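Local coordinates for bromodomain adjacent to zinc finger domain protein 2B (Homo sapiens, PDB 4QF3) that probably recognises histone tails through its zinc-binding PHD finger and so takes part in chromatin regulation, at residues L20-D25 with T42-D47. Residues are numbered along the deposited sequence; the frame is centred on the assembly and turned at random.
Sequences LLLLCD and TIPDGD. With ZN (zinc ion), chain D.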
loop_
_atom_site.group_PDB
_atom_site.type_symbol
_atom_site.label_atom_id
_atom_site.label_comp_id
_atom_site.label_asym_id
_atom_site.label_seq_id
_atom_site.Cartn_x
_atom_site.Cartn_y
_atom_site.Cartn_z
ATOM N N LEU A 20 -8.588 0.481 2.856
ATOM C CA LEU A 20 -8.104 1.107 1.632
ATOM C C LEU A 20 -6.583 1.340 1.659
ATOM O O LEU A 20 -6.003 1.795 0.655
ATOM C CB LEU A 20 -8.816 2.443 1.395
ATOM C CG LEU A 20 -10.353 2.328 1.237
ATOM C CD1 LEU A 20 -10.945 3.730 1.124
ATOM C CD2 LEU A 20 -10.774 1.448 0.069
ATOM N N LEU A 21 -5.961 1.048 2.790
ATOM C CA LEU A 21 -4.535 1.203 2.921
ATOM C C LEU A 21 -3.881 -0.113 2.494
ATOM O O LEU A 21 -3.776 -1.100 3.252
ATOM C CB LEU A 21 -4.200 1.633 4.359
ATOM C CG LEU A 21 -2.737 1.769 4.710
ATOM C CD1 LEU A 21 -2.099 2.813 3.840
ATOM C CD2 LEU A 21 -2.614 2.175 6.183
ATOM N N LEU A 22 -3.469 -0.117 1.242
ATOM C CA LEU A 22 -2.857 -1.310 0.609
ATOM C C LEU A 22 -1.447 -1.618 1.084
ATOM O O LEU A 22 -0.576 -0.737 0.980
ATOM C CB LEU A 22 -2.893 -1.157 -0.921
ATOM C CG LEU A 22 -4.233 -0.786 -1.532
ATOM C CD1 LEU A 22 -4.031 -0.832 -3.025
ATOM C CD2 LEU A 22 -5.408 -1.656 -1.078
ATOM N N LEU A 23 -1.246 -2.824 1.599
ATOM C CA LEU A 23 0.019 -3.211 2.191
ATOM C C LEU A 23 0.673 -4.161 1.242
ATOM O O LEU A 23 0.087 -5.213 0.869
ATOM C CB LEU A 23 -0.183 -3.881 3.559
ATOM C CG LEU A 23 -1.199 -3.200 4.479
ATOM C CD1 LEU A 23 -1.474 -4.021 5.741
ATOM C CD2 LEU A 23 -0.716 -1.795 4.814
ATOM N N CYS A 24 1.897 -3.823 0.868
ATOM C CA CYS A 24 2.645 -4.569 -0.134
ATOM C C CYS A 24 3.217 -5.853 0.459
ATOM O O CYS A 24 3.929 -5.794 1.454
ATOM C CB CYS A 24 3.771 -3.772 -0.773
ATOM S SG CYS A 24 4.664 -4.706 -2.062
ATOM N N ASP A 25 2.944 -6.973 -0.206
ATOM C CA ASP A 25 3.443 -8.268 0.288
ATOM C C ASP A 25 4.935 -8.377 0.066
ATOM O O ASP A 25 5.613 -9.172 0.744
ATOM C CB ASP A 25 2.762 -9.414 -0.436
ATOM C CG ASP A 25 1.735 -10.077 0.400
ATOM O OD1 ASP A 25 2.089 -11.075 1.061
ATOM O OD2 ASP A 25 0.598 -9.583 0.410
ATOM N N THR A 42 -10.294 -0.250 -7.707
ATOM C CA THR A 42 -10.682 -1.608 -7.288
ATOM C C THR A 42 -9.913 -1.985 -6.029
ATOM O O THR A 42 -8.668 -1.936 -6.030
ATOM C CB THR A 42 -10.324 -2.668 -8.365
ATOM O OG1 THR A 42 -10.972 -2.362 -9.609
ATOM C CG2 THR A 42 -10.741 -4.064 -7.921
ATOM N N ILE A 43 -10.593 -2.400 -4.969
ATOM C CA ILE A 43 -9.901 -2.939 -3.804
ATOM C C ILE A 43 -9.460 -4.366 -4.141
ATOM O O ILE A 43 -10.302 -5.226 -4.524
ATOM C CB ILE A 43 -10.771 -2.903 -2.540
ATOM C CG1 ILE A 43 -11.176 -1.449 -2.208
ATOM C CG2 ILE A 43 -10.038 -3.489 -1.348
ATOM C CD1 ILE A 43 -12.306 -1.332 -1.206
ATOM N N PRO A 44 -8.146 -4.631 -4.046
ATOM C CA PRO A 44 -7.649 -5.931 -4.363
ATOM C C PRO A 44 -8.308 -7.021 -3.518
ATOM O O PRO A 44 -8.439 -6.877 -2.281
ATOM C CB PRO A 44 -6.151 -5.837 -4.054
ATOM C CG PRO A 44 -5.789 -4.395 -4.214
ATOM C CD PRO A 44 -7.034 -3.662 -3.779
ATOM N N ASP A 45 -8.741 -8.078 -4.200
ATOM C CA ASP A 45 -9.403 -9.192 -3.526
ATOM C C ASP A 45 -8.464 -10.111 -2.775
ATOM O O ASP A 45 -8.878 -10.839 -1.831
ATOM C CB ASP A 45 -10.146 -9.979 -4.618
ATOM C CG ASP A 45 -11.081 -10.986 -4.104
ATOM O OD1 ASP A 45 -11.997 -10.607 -3.329
ATOM O OD2 ASP A 45 -10.934 -12.164 -4.537
ATOM N N GLY A 46 -7.194 -10.084 -3.184
ATOM C CA GLY A 46 -6.149 -10.908 -2.575
ATOM C C GLY A 46 -4.978 -10.112 -2.056
ATOM O O GLY A 46 -5.156 -9.117 -1.357
ATOM N N ASP A 47 -3.778 -10.515 -2.446
ATOM C CA ASP A 47 -2.568 -9.808 -1.987
ATOM C C ASP A 47 -2.294 -8.648 -2.899
ATOM O O ASP A 47 -2.793 -8.582 -4.029
ATOM C CB ASP A 47 -1.419 -10.739 -2.064
ATOM C CG ASP A 47 -1.591 -11.904 -1.116
ATOM O OD1 ASP A 47 -1.905 -11.673 0.104
ATOM O OD2 ASP A 47 -1.383 -13.006 -1.628
HETATM ZN ZN ZN D . 6.389 -3.209 -2.548
HETATM O O HOH W 1 0.569 -13.896 0.271
#
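The carboxylates of D25 and D47 meet with their planes 62° apart. Both lie in a PHD finger. OD2 of D25 sits above the plane of the D47 carboxylate, tilted toward its CB and OD1 side, 3.5 Å from CG. OD2 of D25 is also 3.3 Å from D47 OD1. Both atoms are acceptors, so the pair probably repels. A water lies off the same face of D47 and gives hydrogen bonds to D47 OD2 at 2.9 Å and, longer, to D25 OD1 at 3.3 Å. It probably eases the like charges.

Strand 21-23 pairs antiparallel with 30-32, and the loop 42-47 runs beside it on the way to helix 51-57. The methyls of L22 meet the CG-CD edge of the P44 ring, with L22 CD2 3.7 Å from P44 CD. L22 CG lies anti to its carbonyl carbon (chi1 -50°), which, with chi2 extended, brings both methyls near the proline. W48 also touches L22. An alanine here is likely to leave a gap beside that edge. The L20 side chain runs roughly perpendicular to that of I43, tightly, with L20 CD2 3.4 Å from I43 CD1. C24 joins C27, C50 and C53 on one zinc, its SG 2.3 Å from the metal.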